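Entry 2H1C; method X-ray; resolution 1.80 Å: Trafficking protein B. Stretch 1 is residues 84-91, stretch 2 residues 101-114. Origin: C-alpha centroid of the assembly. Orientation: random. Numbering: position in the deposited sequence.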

ATOM      1  N   ALA A  84      -3.600  -2.894 -10.621  1.00 13.28           N
ATOM      2  CA  ALA A  84      -3.543  -3.834 -11.743  1.00 15.02           C
ATOM      3  C   ALA A  84      -2.099  -4.163 -12.098  1.00 13.44           C
ATOM      4  O   ALA A  84      -1.749  -5.321 -12.330  1.00 13.26           O
ATOM      5  CB  ALA A  84      -4.252  -3.248 -12.972  1.00 14.68           C
ATOM      6  N   ILE A  85      -1.263  -3.133 -12.165  1.00 13.43           N
ATOM      7  CA  ILE A  85       0.154  -3.316 -12.490  1.00 12.07           C
ATOM      8  C   ILE A  85       0.842  -4.120 -11.387  1.00 11.26           C
ATOM      9  O   ILE A  85       1.675  -4.985 -11.656  1.00 13.18           O
ATOM     10  CB  ILE A  85       0.826  -1.946 -12.673  1.00 14.28           C
ATOM     11  CG1 ILE A  85       0.196  -1.265 -13.893  1.00 13.86           C
ATOM     12  CG2 ILE A  85       2.349  -2.109 -12.837  1.00 15.14           C
ATOM     13  CD1 ILE A  85       0.562   0.192 -14.064  1.00 19.08           C
ATOM     14  N   TYR A  86       0.459  -3.855 -10.146  1.00  9.89           N
ATOM     15  CA  TYR A  86       1.025  -4.570  -9.010  1.00 13.60           C
ATOM     16  C   TYR A  86       0.839  -6.083  -9.158  1.00 12.46           C
ATOM     17  O   TYR A  86       1.794  -6.844  -9.032  1.00 12.03           O
ATOM     18  CB  TYR A  86       0.349  -4.108  -7.721  1.00 12.92           C
ATOM     19  CG  TYR A  86       0.665  -4.953  -6.507  1.00 14.20           C
ATOM     20  CD1 TYR A  86       1.822  -4.731  -5.755  1.00 15.67           C
ATOM     21  CD2 TYR A  86      -0.204  -5.969  -6.105  1.00 14.68           C
ATOM     22  CE1 TYR A  86       2.104  -5.503  -4.626  1.00 13.17           C
ATOM     23  CE2 TYR A  86       0.066  -6.736  -4.992  1.00 13.48           C
ATOM     24  CZ  TYR A  86       1.216  -6.500  -4.256  1.00 14.31           C
ATOM     25  OH  TYR A  86       1.483  -7.252  -3.136  1.00 13.78           O
ATOM     26  N   ALA A  87      -0.397  -6.517  -9.406  1.00 11.61           N
ATOM     27  CA  ALA A  87      -0.685  -7.936  -9.539  1.00 12.11           C
ATOM     28  C   ALA A  87       0.089  -8.536 -10.702  1.00 12.00           C
ATOM     29  O   ALA A  87       0.623  -9.639 -10.591  1.00 11.68           O
ATOM     30  CB  ALA A  87      -2.180  -8.152  -9.726  1.00 10.27           C
ATOM     31  N   GLN A  88       0.170  -7.806 -11.812  1.00 11.32           N
ATOM     32  CA  GLN A  88       0.905  -8.289 -12.973  1.00 14.70           C
ATOM     33  C   GLN A  88       2.377  -8.517 -12.636  1.00 14.32           C
ATOM     34  O   GLN A  88       2.919  -9.603 -12.862  1.00 15.16           O
ATOM     35  CB  GLN A  88       0.779  -7.286 -14.122  1.00 18.12           C
ATOM     36  CG  GLN A  88      -0.665  -7.118 -14.571  1.00 23.73           C
ATOM     37  CD  GLN A  88      -0.818  -6.226 -15.782  1.00 31.74           C
ATOM     38  OE1 GLN A  88      -0.475  -5.038 -15.749  1.00 30.39           O
ATOM     39  NE2 GLN A  88      -1.338  -6.796 -16.868  1.00 35.36           N
ATOM     40  N   ILE A  89       3.018  -7.495 -12.083  1.00 13.06           N
ATOM     41  CA  ILE A  89       4.429  -7.574 -11.721  1.00 15.07           C
ATOM     42  C   ILE A  89       4.749  -8.652 -10.698  1.00 14.04           C
ATOM     43  O   ILE A  89       5.672  -9.442 -10.893  1.00 14.40           O
ATOM     44  CB  ILE A  89       4.933  -6.214 -11.160  1.00 19.76           C
ATOM     45  CG1 ILE A  89       5.026  -5.184 -12.284  1.00 21.82           C
ATOM     46  CG2 ILE A  89       6.268  -6.401 -10.461  1.00 28.29           C
ATOM     47  CD1 ILE A  89       5.435  -3.782 -11.792  1.00 23.42           C
ATOM     48  N   ARG A  90       4.008  -8.689  -9.596  1.00 12.04           N
ATOM     49  CA  ARG A  90       4.284  -9.696  -8.566  1.00 15.04           C
ATOM     50  C   ARG A  90       4.005 -11.128  -9.021  1.00 16.20           C
ATOM     51  O   ARG A  90       4.757 -12.050  -8.679  1.00 19.86           O
ATOM     52  CB  ARG A  90       3.493  -9.409  -7.294  1.00 16.37           C
ATOM     53  CG  ARG A  90       3.975  -8.175  -6.573  1.00 16.39           C
ATOM     54  CD  ARG A  90       3.726  -8.303  -5.092  1.00 22.60           C
ATOM     55  NE  ARG A  90       4.430  -9.438  -4.512  1.00 19.35           N
ATOM     56  CZ  ARG A  90       4.145  -9.960  -3.320  1.00 22.45           C
ATOM     57  NH1 ARG A  90       3.168  -9.451  -2.580  1.00 18.47           N
ATOM     58  NH2 ARG A  90       4.834 -11.004  -2.872  1.00 22.95           N
ATOM     59  N   SER A  91       2.939 -11.331  -9.790  1.00 16.99           N
ATOM     60  CA  SER A  91       2.634 -12.676 -10.251  1.00 16.64           C
ATOM     61  C   SER A  91       3.696 -13.144 -11.247  1.00 18.13           C
ATOM     62  O   SER A  91       4.177 -14.286 -11.171  1.00 18.06           O
ATOM     63  CB  SER A  91       1.240 -12.732 -10.887  1.00 16.29           C
ATOM     64  OG  SER A  91       1.196 -12.019 -12.108  1.00 18.76           O
ATOM     65  N   ALA A 101       8.835  -8.393  -2.689  1.00 27.45           N
ATOM     66  CA  ALA A 101       8.004  -8.259  -1.499  1.00 27.43           C
ATOM     67  C   ALA A 101       6.875  -7.276  -1.792  1.00 26.29           C
ATOM     68  O   ALA A 101       6.979  -6.465  -2.719  1.00 24.98           O
ATOM     69  CB  ALA A 101       8.847  -7.759  -0.329  1.00 30.78           C
ATOM     70  N   ALA A 102       5.799  -7.341  -1.012  1.00 22.31           N
ATOM     71  CA  ALA A 102       4.654  -6.447  -1.222  1.00 24.25           C
ATOM     72  C   ALA A 102       5.048  -4.965  -1.267  1.00 23.27           C
ATOM     73  O   ALA A 102       4.690  -4.250  -2.207  1.00 22.57           O
ATOM     74  CB  ALA A 102       3.601  -6.676  -0.126  1.00 21.81           C
ATOM     75  N   ALA A 103       5.771  -4.518  -0.242  1.00 22.03           N
ATOM     76  CA  ALA A 103       6.218  -3.130  -0.128  1.00 23.87           C
ATOM     77  C   ALA A 103       6.949  -2.646  -1.375  1.00 21.60           C
ATOM     78  O   ALA A 103       6.650  -1.567  -1.899  1.00 20.35           O
ATOM     79  CB  ALA A 103       7.127  -2.969   1.090  1.00 23.20           C
ATOM     80  N   ASP A 104       7.907  -3.435  -1.847  1.00 18.46           N
ATOM     81  CA  ASP A 104       8.668  -3.062  -3.035  1.00 17.31           C
ATOM     82  C   ASP A 104       7.746  -3.125  -4.242  1.00 15.26           C
ATOM     83  O   ASP A 104       7.852  -2.318  -5.158  1.00 12.98           O
ATOM     84  CB  ASP A 104       9.863  -4.005  -3.220  1.00 22.36           C
ATOM     85  CG  ASP A 104      10.955  -3.772  -2.184  1.00 28.27           C
ATOM     86  OD1 ASP A 104      11.801  -4.669  -1.985  1.00 34.91           O
ATOM     87  OD2 ASP A 104      10.977  -2.684  -1.572  1.00 26.74           O
ATOM     88  N   GLY A 105       6.824  -4.084  -4.227  1.00 13.19           N
ATOM     89  CA  GLY A 105       5.885  -4.212  -5.318  1.00 13.98           C
ATOM     90  C   GLY A 105       5.029  -2.965  -5.481  1.00 12.55           C
ATOM     91  O   GLY A 105       4.749  -2.559  -6.603  1.00 12.14           O
ATOM     92  N   TYR A 106       4.591  -2.365  -4.375  1.00 13.72           N
ATOM     93  CA  TYR A 106       3.754  -1.157  -4.459  1.00 15.14           C
ATOM     94  C   TYR A 106       4.496  -0.016  -5.146  1.00 14.04           C
ATOM     95  O   TYR A 106       3.940   0.695  -5.991  1.00 13.84           O
ATOM     96  CB  TYR A 106       3.340  -0.680  -3.070  1.00 18.12           C
ATOM     97  CG  TYR A 106       2.434  -1.637  -2.349  1.00 19.52           C
ATOM     98  CD1 TYR A 106       2.496  -1.767  -0.967  1.00 24.46           C
ATOM     99  CD2 TYR A 106       1.521  -2.424  -3.051  1.00 22.16           C
ATOM    100  CE1 TYR A 106       1.667  -2.666  -0.293  1.00 27.60           C
ATOM    101  CE2 TYR A 106       0.686  -3.327  -2.388  1.00 29.58           C
ATOM    102  CZ  TYR A 106       0.769  -3.442  -1.009  1.00 29.18           C
ATOM    103  OH  TYR A 106      -0.037  -4.350  -0.353  1.00 33.22           O
ATOM    104  N   ILE A 107       5.754   0.157  -4.754  1.00 14.28           N
ATOM    105  CA  ILE A 107       6.591   1.205  -5.311  1.00 11.22           C
ATOM    106  C   ILE A 107       6.878   0.930  -6.769  1.00 10.76           C
ATOM    107  O   ILE A 107       6.752   1.824  -7.599  1.00 10.77           O
ATOM    108  CB  ILE A 107       7.898   1.327  -4.520  1.00 13.84           C
ATOM    109  CG1 ILE A 107       7.571   1.708  -3.071  1.00 19.77           C
ATOM    110  CG2 ILE A 107       8.782   2.400  -5.131  1.00 12.04           C
ATOM    111  CD1 ILE A 107       8.767   1.806  -2.173  1.00 30.03           C
ATOM    112  N   ALA A 108       7.235  -0.309  -7.095  1.00 11.19           N
ATOM    113  CA  ALA A 108       7.531  -0.639  -8.476  1.00  9.34           C
ATOM    114  C   ALA A 108       6.327  -0.416  -9.390  1.00 12.97           C
ATOM    115  O   ALA A 108       6.471   0.123 -10.489  1.00 14.06           O
ATOM    116  CB  ALA A 108       8.037  -2.075  -8.582  1.00 12.60           C
ATOM    117  N   ALA A 109       5.135  -0.798  -8.934  1.00 11.33           N
ATOM    118  CA  ALA A 109       3.925  -0.622  -9.745  1.00 10.97           C
ATOM    119  C   ALA A 109       3.605   0.866  -9.955  1.00  9.95           C
ATOM    120  O   ALA A 109       3.142   1.265 -11.026  1.00 12.15           O
ATOM    121  CB  ALA A 109       2.724  -1.332  -9.079  1.00  8.76           C
ATOM    122  N   THR A 110       3.853   1.684  -8.937  1.00  9.17           N
ATOM    123  CA  THR A 110       3.608   3.121  -9.044  1.00 10.40           C
ATOM    124  C   THR A 110       4.537   3.704 -10.108  1.00 10.43           C
ATOM    125  O   THR A 110       4.108   4.459 -10.976  1.00 10.96           O
ATOM    126  CB  THR A 110       3.850   3.838  -7.686  1.00 11.56           C
ATOM    127  OG1 THR A 110       2.932   3.324  -6.705  1.00 11.68           O
ATOM    128  CG2 THR A 110       3.654   5.358  -7.834  1.00  8.40           C
ATOM    129  N   ALA A 111       5.809   3.308 -10.066  1.00 11.89           N
ATOM    130  CA  ALA A 111       6.783   3.799 -11.033  1.00 11.09           C
ATOM    131  C   ALA A 111       6.433   3.369 -12.459  1.00 13.08           C
ATOM    132  O   ALA A 111       6.479   4.176 -13.386  1.00 14.41           O
ATOM    133  CB  ALA A 111       8.180   3.299 -10.662  1.00  9.67           C
ATOM    134  N   LYS A 112       6.067   2.106 -12.642  1.00 17.12           N
ATOM    135  CA  LYS A 112       5.727   1.624 -13.980  1.00 17.46           C
ATOM    136  C   LYS A 112       4.507   2.358 -14.526  1.00 20.09           C
ATOM    137  O   LYS A 112       4.477   2.748 -15.697  1.00 16.16           O
ATOM    138  CB  LYS A 112       5.472   0.110 -13.956  1.00 22.18           C
ATOM    139  CG  LYS A 112       5.011  -0.463 -15.293  1.00 26.66           C
ATOM    140  CD  LYS A 112       5.089  -1.986 -15.335  1.00 31.51           C
ATOM    141  CE  LYS A 112       6.527  -2.469 -15.461  1.00 36.15           C
ATOM    142  NZ  LYS A 112       6.634  -3.949 -15.677  1.00 37.38           N
ATOM    143  N   GLN A 113       3.505   2.555 -13.671  1.00 18.67           N
ATOM    144  CA  GLN A 113       2.278   3.237 -14.067  1.00 22.23           C
ATOM    145  C   GLN A 113       2.540   4.663 -14.549  1.00 22.72           C
ATOM    146  O   GLN A 113       1.876   5.141 -15.474  1.00 19.11           O
ATOM    147  CB  GLN A 113       1.306   3.246 -12.886  1.00 25.12           C
ATOM    148  CG  GLN A 113      -0.153   3.372 -13.263  1.00 35.12           C
ATOM    149  CD  GLN A 113      -0.552   4.787 -13.555  1.00 38.79           C
ATOM    150  OE1 GLN A 113      -0.228   5.695 -12.791  1.00 44.37           O
ATOM    151  NE2 GLN A 113      -1.276   4.989 -14.652  1.00 39.36           N
ATOM    152  N   HIS A 114       3.528   5.328 -13.941  1.00 17.58           N
ATOM    153  CA  HIS A 114       3.868   6.711 -14.286  1.00 18.51           C
ATOM    154  C   HIS A 114       5.132   6.883 -15.124  1.00 18.82           C
ATOM    155  O   HIS A 114       5.600   8.008 -15.316  1.00 17.36           O
ATOM    156  CB  HIS A 114       4.016   7.529 -13.000  1.00 21.47           C
ATOM    157  CG  HIS A 114       2.742   7.688 -12.244  1.00 21.09           C
ATOM    158  ND1 HIS A 114       1.765   8.590 -12.614  1.00 25.22           N
ATOM    159  CD2 HIS A 114       2.258   7.043 -11.154  1.00 24.58           C
ATOM    160  CE1 HIS A 114       0.740   8.494 -11.790  1.00 24.04           C
ATOM    161  NE2 HIS A 114       1.014   7.559 -10.892  1.00 24.22           N
TER

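What lets two helices whose axes pass 8.4 Å apart fit so closely? Small residues line the second helix where the first crosses it. Ala 109 points its CB toward the partner, 3.9 Å from Tyr 86 CB, and Gly 105 has no side chain at all. An ideal CB there would lie 2.9 Å from Tyr 86 CE1, a clash.

How does Tyr 86 use that room? Its CB leaves sideways, but chi1 near 180° (t) carries the ring along the second helix, into a hole formed by Ala 102, Gly 105, Tyr 106 and Ala 109. Tyr 106 CE2 lies over one ring face, 3.4 Å from Tyr 86 CE1; the rings are near parallel but slid apart, barely overlapping.

What settles the tyrosine hydroxyl? The side chain of Arg 90, one turn on, runs out beside the Tyr 86 ring, kinks at chi3 (p), and its NH1 donates a 2.8 Å hydrogen bond to Tyr 86 OH. One face of the guanidinium lies over the backbone at Ala 101 C and Ala 102 N.

What seals the other end? Ile 85 and Ile 89, both m,t, point their CB atoms toward the second helix; Ile 89 CD1 comes within 4.1 Å of Ala 109 CA. Ile 85 CD1 reaches Gln 113 CG at 3.4 Å, and its CG2 meets Lys 112 CD at 3.7 Å, methylene carbons that suit an apolar neighbour. No hydrogen bond crosses between the stretches; packing holds them, burying 528 Å² over both sides, with Ile 85, Tyr 86 and Ala 109 at its centre.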